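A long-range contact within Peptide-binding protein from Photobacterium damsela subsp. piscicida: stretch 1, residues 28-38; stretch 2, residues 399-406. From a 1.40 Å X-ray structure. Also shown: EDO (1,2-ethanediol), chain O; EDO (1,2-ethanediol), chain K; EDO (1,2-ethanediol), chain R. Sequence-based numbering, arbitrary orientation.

Stretch 1 (28-38) IEITQDAFHYI
Stretch 2, residues 399-406: YMGTTEYN

The most unusual feature of this contact is that only one direct hydrogen bond joins the two stretches, and it runs between side chains. Tyr405 OH donates to Glu29 OE1 at 2.8 Å. The carboxylate oxygen lies at the edge of the ring, near its plane, where a phenol hydroxyl can reach it. Touching residues are at least 363 positions apart in sequence.

Stretch 2 is strand from Tyr399, continuing from earlier in the chain, but it is not regularly extended: Met400 has phi/psi -119/11 and Gly401 has 96/-139. From Thr402 (-133/167) to Tyr405 the chain is extended. Stretch 1 is mostly loop, with a 3-10 segment at Ala34 to His36. The backbones stay well apart. The CA atoms of Ile30 and Tyr405 are 7.2 Å apart, and those of Tyr37 and Thr403 are 6.9 Å apart. Register therefore runs antiparallel in sequence order: later residues of stretch 1 meet earlier residues of stretch 2. Buried surface totals 401 Å².

Glu29 (chi1 m, chi2 t, chi3 81°) and Tyr405 (chi1 t, chi2 45°) point toward each other's stretch. Ile30 (chi1 p, chi2 t) covers one face of the Tyr405 ring. Its CG2 is 3.7 Å from Tyr405 CD1 and 3.9 Å from the ring centroid, 19° off the normal. This is a CH-pi contact.

Tyr37 (chi1 -46°, chi2 -76°) points toward stretch 2. Tyr37 CD2 lies 3.7 Å from Met400 CE, an apolar contact. Met400 has chi1 m, chi2 t and chi3 p. The same methyl, Met400 CE, lies 4.4 Å from Ala34 CB. At the ring edge, Tyr37 CE1 is 3.3 Å from Thr403 OG1. Thr403 has chi1 t, with phi/psi -150/166. Tyr37 OH donates to Thr31 O at 2.7 Å, which ties the ring's hydroxyl to the backbone of its own loop.

The 3-10 turn is held by His36 N to Asp33 O at 2.9 Å and Tyr37 N to Ala34 O at 3.1 Å. Asp33 OD1 accepts from Phe35 N at 3.0 Å.

At Gly401, a CB would jam against the carbonyl O of Met400, so this backbone calls for glycine.

Two waters bridge the stretches. Water 1 donates to His36 O at 3.0 Å and hydrogen-bonds Thr403 OG1 at 2.7 Å. Water 2 donates to Tyr37 O and to Met400 O, both at 2.7 Å, linking the two backbones.

An ethanediol (chain O), probably from the crystallisation liquor, also sits between the stretches. Its O2 accepts from Thr31 N at 2.9 Å. Its O1 is modelled too close to Thr403 OG1, at 2.2 Å, so its position is less sure.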

ATOM      1  N   ILE A  28     -16.653 -15.440   5.927  1.00 18.65           N
ATOM      2  CA  ILE A  28     -16.234 -15.311   4.535  1.00 18.85           C
ATOM      3  C   ILE A  28     -17.397 -15.726   3.646  1.00 19.43           C
ATOM      4  O   ILE A  28     -18.103 -16.702   3.937  1.00 21.75           O
ATOM      5  CB  ILE A  28     -15.005 -16.199   4.276  1.00 20.23           C
ATOM      6  CG1 ILE A  28     -13.846 -15.742   5.162  1.00 20.39           C
ATOM      7  CG2 ILE A  28     -14.585 -16.144   2.801  1.00 21.04           C
ATOM      8  CD1 ILE A  28     -12.554 -16.591   4.998  1.00 21.63           C
ATOM      9  N   GLU A  29     -17.641 -14.981   2.565  1.00 19.57           N
ATOM     10  CA  GLU A  29     -18.867 -15.166   1.786  1.00 19.08           C
ATOM     11  C   GLU A  29     -18.686 -15.995   0.528  1.00 19.73           C
ATOM     12  O   GLU A  29     -19.489 -16.898   0.259  1.00 22.47           O
ATOM     13  CB  GLU A  29     -19.443 -13.804   1.383  1.00 19.33           C
ATOM     14  CG  GLU A  29     -19.896 -12.976   2.584  1.00 20.89           C
ATOM     15  CD  GLU A  29     -20.540 -11.689   2.185  1.00 21.18           C
ATOM     16  OE1 GLU A  29     -21.741 -11.681   1.832  1.00 23.18           O
ATOM     17  OE2 GLU A  29     -19.822 -10.673   2.174  1.00 21.43           O
ATOM     18  N   ILE A  30     -17.659 -15.723  -0.261  1.00 20.32           N
ATOM     19  CA  ILE A  30     -17.501 -16.349  -1.566  1.00 20.51           C
ATOM     20  C   ILE A  30     -16.167 -17.099  -1.660  1.00 19.64           C
ATOM     21  O   ILE A  30     -15.314 -17.029  -0.775  1.00 19.94           O
ATOM     22  CB  ILE A  30     -17.705 -15.359  -2.728  1.00 20.18           C
ATOM     23  CG1 ILE A  30     -16.705 -14.204  -2.652  1.00 20.73           C
ATOM     24  CG2 ILE A  30     -19.137 -14.870  -2.704  1.00 21.25           C
ATOM     25  CD1 ILE A  30     -16.863 -13.227  -3.815  1.00 22.18           C
ATOM     26  N   THR A  31     -16.009 -17.836  -2.756  1.00 19.81           N
ATOM     27  CA  THR A  31     -14.855 -18.721  -2.890  1.00 20.11           C
ATOM     28  C   THR A  31     -13.555 -17.923  -2.952  1.00 19.47           C
ATOM     29  O   THR A  31     -13.427 -17.000  -3.765  1.00 21.01           O
ATOM     30  CB  THR A  31     -15.020 -19.539  -4.170  1.00 22.81           C
ATOM     31  OG1 THR A  31     -16.199 -20.339  -4.060  1.00 24.66           O
ATOM     32  CG2 THR A  31     -13.853 -20.483  -4.397  1.00 24.02           C
ATOM     33  N   GLN A  32     -12.576 -18.321  -2.136  1.00 18.92           N
ATOM     34  CA  GLN A  32     -11.282 -17.615  -2.056  1.00 18.66           C
ATOM     35  C   GLN A  32     -10.275 -18.239  -3.032  1.00 18.40           C
ATOM     36  O   GLN A  32      -9.272 -18.871  -2.653  1.00 20.44           O
ATOM     37  CB  GLN A  32     -10.773 -17.590  -0.624  1.00 17.94           C
ATOM     38  CG  GLN A  32     -11.712 -16.835   0.293  1.00 17.93           C
ATOM     39  CD  GLN A  32     -11.976 -15.412  -0.247  1.00 17.37           C
ATOM     40  OE1 GLN A  32     -11.022 -14.682  -0.531  1.00 18.57           O
ATOM     41  NE2 GLN A  32     -13.242 -15.047  -0.422  1.00 18.26           N
ATOM     42  N   ASP A  33     -10.543 -18.035  -4.326  1.00 18.01           N
ATOM     43  CA  ASP A  33      -9.633 -18.504  -5.366  1.00 19.11           C
ATOM     44  C   ASP A  33      -9.918 -17.661  -6.602  1.00 19.47           C
ATOM     45  O   ASP A  33     -11.020 -17.732  -7.151  1.00 20.52           O
ATOM     46  CB  ASP A  33      -9.883 -19.985  -5.639  1.00 21.16           C
ATOM     47  CG  ASP A  33      -8.946 -20.564  -6.705  1.00 22.59           C
ATOM     48  OD1 ASP A  33      -8.188 -19.826  -7.382  1.00 22.39           O
ATOM     49  OD2 ASP A  33      -8.916 -21.804  -6.885  1.00 25.77           O
ATOM     50  N   ALA A  34      -8.947 -16.841  -7.014  1.00 19.16           N
ATOM     51  CA  ALA A  34      -9.179 -15.948  -8.132  1.00 19.51           C
ATOM     52  C   ALA A  34      -9.542 -16.718  -9.392  1.00 20.55           C
ATOM     53  O   ALA A  34     -10.209 -16.173 -10.278  1.00 21.26           O
ATOM     54  CB  ALA A  34      -7.930 -15.092  -8.393  1.00 19.44           C
ATOM     55  N   PHE A  35      -9.141 -17.986  -9.499  1.00 21.17           N
ATOM     56  CA  PHE A  35      -9.446 -18.707 -10.728  1.00 21.04           C
ATOM     57  C   PHE A  35     -10.927 -19.031 -10.854  1.00 22.19           C
ATOM     58  O   PHE A  35     -11.372 -19.374 -11.955  1.00 22.85           O
ATOM     59  CB  PHE A  35      -8.638 -20.014 -10.807  1.00 21.16           C
ATOM     60  CG  PHE A  35      -7.185 -19.801 -11.166  1.00 22.52           C
ATOM     61  CD1 PHE A  35      -6.831 -19.481 -12.459  1.00 23.20           C
ATOM     62  CD2 PHE A  35      -6.188 -19.895 -10.214  1.00 21.36           C
ATOM     63  CE1 PHE A  35      -5.517 -19.289 -12.813  1.00 23.25           C
ATOM     64  CE2 PHE A  35      -4.850 -19.690 -10.563  1.00 21.43           C
ATOM     65  CZ  PHE A  35      -4.524 -19.369 -11.871  1.00 22.24           C
ATOM     66  N   HIS A  36     -11.684 -18.946  -9.748  1.00 22.02           N
ATOM     67  CA  HIS A  36     -13.133 -19.159  -9.800  1.00 22.87           C
ATOM     68  C   HIS A  36     -13.832 -18.068 -10.605  1.00 22.43           C
ATOM     69  O   HIS A  36     -14.973 -18.258 -11.063  1.00 25.04           O
ATOM     70  CB  HIS A  36     -13.674 -19.199  -8.366  1.00 24.33           C
ATOM     71  CG  HIS A  36     -15.088 -19.659  -8.246  1.00 27.68           C
ATOM     72  ND1 HIS A  36     -15.448 -20.987  -8.333  1.00 32.46           N
ATOM     73  CD2 HIS A  36     -16.228 -18.975  -7.995  1.00 29.62           C
ATOM     74  CE1 HIS A  36     -16.756 -21.096  -8.157  1.00 33.89           C
ATOM     75  NE2 HIS A  36     -17.253 -19.890  -7.952  1.00 32.71           N
ATOM     76  N   TYR A  37     -13.148 -16.947 -10.815  1.00 21.96           N
ATOM     77  CA  TYR A  37     -13.709 -15.775 -11.472  1.00 22.98           C
ATOM     78  C   TYR A  37     -13.044 -15.520 -12.812  1.00 23.47           C
ATOM     79  O   TYR A  37     -13.152 -14.412 -13.351  1.00 25.36           O
ATOM     80  CB  TYR A  37     -13.595 -14.550 -10.555  1.00 23.29           C
ATOM     81  CG  TYR A  37     -14.052 -14.907  -9.153  1.00 21.85           C
ATOM     82  CD1 TYR A  37     -15.410 -15.037  -8.869  1.00 23.32           C
ATOM     83  CD2 TYR A  37     -13.134 -15.221  -8.143  1.00 21.08           C
ATOM     84  CE1 TYR A  37     -15.855 -15.427  -7.610  1.00 23.97           C
ATOM     85  CE2 TYR A  37     -13.575 -15.629  -6.861  1.00 20.57           C
ATOM     86  CZ  TYR A  37     -14.943 -15.722  -6.615  1.00 22.02           C
ATOM     87  OH  TYR A  37     -15.415 -16.098  -5.385  1.00 22.20           O
ATOM     88  N   ILE A  38     -12.369 -16.516 -13.379  1.00 23.88           N
ATOM     89  CA  ILE A  38     -11.714 -16.379 -14.680  1.00 23.71           C
ATOM     90  C   ILE A  38     -12.263 -17.455 -15.600  1.00 25.88           C
ATOM     91  O   ILE A  38     -12.225 -18.648 -15.259  1.00 27.58           O
ATOM     92  CB  ILE A  38     -10.187 -16.468 -14.569  1.00 23.64           C
ATOM     93  CG1 ILE A  38      -9.671 -15.303 -13.702  1.00 23.67           C
ATOM     94  CG2 ILE A  38      -9.554 -16.473 -15.973  1.00 25.02           C
ATOM     95  CD1 ILE A  38      -8.243 -15.427 -13.276  1.00 24.11           C
ATOM     96  N   TYR A 399     -11.941  -4.180  -8.774  1.00 19.33           N
ATOM     97  CA  TYR A 399     -13.092  -4.836  -9.392  1.00 20.11           C
ATOM     98  C   TYR A 399     -12.660  -6.089 -10.141  1.00 19.74           C
ATOM     99  O   TYR A 399     -11.701  -6.057 -10.913  1.00 21.51           O
ATOM    100  CB  TYR A 399     -13.692  -3.851 -10.394  1.00 21.58           C
ATOM    101  CG  TYR A 399     -14.891  -4.354 -11.166  1.00 22.63           C
ATOM    102  CD1 TYR A 399     -16.099  -4.625 -10.523  1.00 24.49           C
ATOM    103  CD2 TYR A 399     -14.840  -4.505 -12.553  1.00 23.28           C
ATOM    104  CE1 TYR A 399     -17.225  -5.063 -11.249  1.00 25.05           C
ATOM    105  CE2 TYR A 399     -15.950  -4.925 -13.281  1.00 24.33           C
ATOM    106  CZ  TYR A 399     -17.141  -5.202 -12.634  1.00 25.59           C
ATOM    107  OH  TYR A 399     -18.215  -5.613 -13.387  1.00 28.25           O
ATOM    108  N   MET A 400     -13.379  -7.201  -9.909  1.00 20.31           N
ATOM    109  CA  MET A 400     -13.055  -8.478 -10.547  1.00 21.40           C
ATOM    110  C   MET A 400     -14.190  -9.005 -11.416  1.00 22.71           C
ATOM    111  O   MET A 400     -14.117 -10.136 -11.874  1.00 25.54           O
ATOM    112  CB  MET A 400     -12.658  -9.539  -9.513  1.00 21.51           C
ATOM    113  CG  MET A 400     -11.224  -9.357  -9.026  1.00 21.56           C
ATOM    114  SD  MET A 400     -10.837 -10.549  -7.702  1.00 23.08           S
ATOM    115  CE  MET A 400     -11.129 -12.142  -8.527  1.00 21.68           C
ATOM    116  N   GLY A 401     -15.218  -8.206 -11.695  1.00 23.64           N
ATOM    117  CA  GLY A 401     -16.343  -8.722 -12.457  1.00 25.59           C
ATOM    118  C   GLY A 401     -17.490  -9.179 -11.572  1.00 25.38           C
ATOM    119  O   GLY A 401     -17.813  -8.512 -10.574  1.00 24.88           O
ATOM    120  N   THR A 402     -18.114 -10.314 -11.921  1.00 25.14           N
ATOM    121  CA  THR A 402     -19.287 -10.808 -11.200  1.00 25.36           C
ATOM    122  C   THR A 402     -19.146 -12.296 -10.883  1.00 27.12           C
ATOM    123  O   THR A 402     -18.276 -12.997 -11.421  1.00 29.06           O
ATOM    124  CB  THR A 402     -20.578 -10.583 -12.021  1.00 27.10           C
ATOM    125  OG1 THR A 402     -20.496 -11.288 -13.265  1.00 29.81           O
ATOM    126  CG2 THR A 402     -20.801  -9.100 -12.310  1.00 28.30           C
ATOM    127  N   THR A 403     -20.034 -12.776 -10.005  1.00 25.58           N
ATOM    128  CA  THR A 403     -20.139 -14.196  -9.705  1.00 26.33           C
ATOM    129  C   THR A 403     -21.586 -14.483  -9.319  1.00 27.68           C
ATOM    130  O   THR A 403     -22.361 -13.572  -9.019  1.00 28.71           O
ATOM    131  CB  THR A 403     -19.157 -14.588  -8.578  1.00 26.48           C
ATOM    132  OG1 THR A 403     -18.969 -16.008  -8.554  1.00 27.65           O
ATOM    133  CG2 THR A 403     -19.642 -14.128  -7.212  1.00 26.32           C
ATOM    134  N   GLU A 404     -21.939 -15.766  -9.295  1.00 28.20           N
ATOM    135  CA  GLU A 404     -23.229 -16.190  -8.769  1.00 31.01           C
ATOM    136  C   GLU A 404     -23.088 -16.433  -7.270  1.00 29.20           C
ATOM    137  O   GLU A 404     -22.302 -17.284  -6.846  1.00 29.35           O
ATOM    138  CB  GLU A 404     -23.671 -17.471  -9.465  1.00 36.84           C
ATOM    139  CG  GLU A 404     -24.055 -17.269 -10.921  1.00 44.38           C
ATOM    140  CD  GLU A 404     -25.290 -16.375 -11.110  1.00 50.86           C
ATOM    141  OE1 GLU A 404     -26.265 -16.503 -10.330  1.00 53.11           O
ATOM    142  OE2 GLU A 404     -25.277 -15.542 -12.049  1.00 52.77           O
ATOM    143  N   TYR A 405     -23.865 -15.707  -6.471  1.00 28.97           N
ATOM    144  CA  TYR A 405     -23.814 -15.833  -5.019  1.00 28.94           C
ATOM    145  C   TYR A 405     -25.236 -15.752  -4.487  1.00 32.70           C
ATOM    146  O   TYR A 405     -25.924 -14.746  -4.704  1.00 33.85           O
ATOM    147  CB  TYR A 405     -22.946 -14.711  -4.441  1.00 26.46           C
ATOM    148  CG  TYR A 405     -22.894 -14.605  -2.931  1.00 24.26           C
ATOM    149  CD1 TYR A 405     -22.715 -15.731  -2.111  1.00 24.71           C
ATOM    150  CD2 TYR A 405     -22.989 -13.360  -2.313  1.00 24.43           C
ATOM    151  CE1 TYR A 405     -22.633 -15.610  -0.714  1.00 23.36           C
ATOM    152  CE2 TYR A 405     -22.915 -13.235  -0.924  1.00 24.30           C
ATOM    153  CZ  TYR A 405     -22.750 -14.363  -0.126  1.00 23.13           C
ATOM    154  OH  TYR A 405     -22.664 -14.215   1.240  1.00 24.01           O
ATOM    155  N   ASN A 406     -25.673 -16.811  -3.804  1.00 37.70           N
ATOM    156  CA  ASN A 406     -27.070 -16.950  -3.380  1.00 44.06           C
ATOM    157  C   ASN A 406     -28.038 -16.824  -4.562  1.00 47.34           C
ATOM    158  O   ASN A 406     -29.017 -16.077  -4.515  1.00 47.93           O
ATOM    159  CB  ASN A 406     -27.409 -15.955  -2.271  1.00 46.10           C
ATOM    160  CG  ASN A 406     -26.604 -16.189  -1.010  1.00 48.35           C
ATOM    161  OD1 ASN A 406     -26.220 -15.242  -0.319  1.00 48.72           O
ATOM    162  ND2 ASN A 406     -26.337 -17.459  -0.703  1.00 48.35           N
TER
HETATM  163  C1  EDO O 513     -19.523 -17.600  -5.889  1.00 37.80           C
HETATM  164  O1  EDO O 513     -19.506 -17.707  -7.307  1.00 50.09           O
HETATM  165  C2  EDO O 513     -18.184 -18.024  -5.330  1.00 34.31           C
HETATM  166  O2  EDO O 513     -18.454 -18.614  -4.096  1.00 30.45           O
HETATM  167  C1  EDO K 509     -20.731 -18.415   3.440  1.00 46.40           C
HETATM  168  O1  EDO K 509     -21.198 -18.266   2.090  1.00 49.77           O
HETATM  169  C2  EDO K 509     -21.582 -17.516   4.327  1.00 46.23           C
HETATM  170  O2  EDO K 509     -22.962 -17.778   4.029  1.00 52.02           O
HETATM  171  C1  EDO R 516     -16.578 -20.165   0.505  1.00 52.10           C
HETATM  172  O1  EDO R 516     -15.541 -19.820   1.430  1.00 58.23           O
HETATM  173  C2  EDO R 516     -17.880 -19.781   1.184  1.00 52.19           C
HETATM  174  O2  EDO R 516     -17.650 -19.791   2.599  1.00 55.62           O
HETATM  175  O   HOH W   1     -17.745 -17.083 -10.652  1.00 32.19           O
HETATM  176  O   HOH W   2     -14.230 -11.981 -13.819  1.00 28.71           O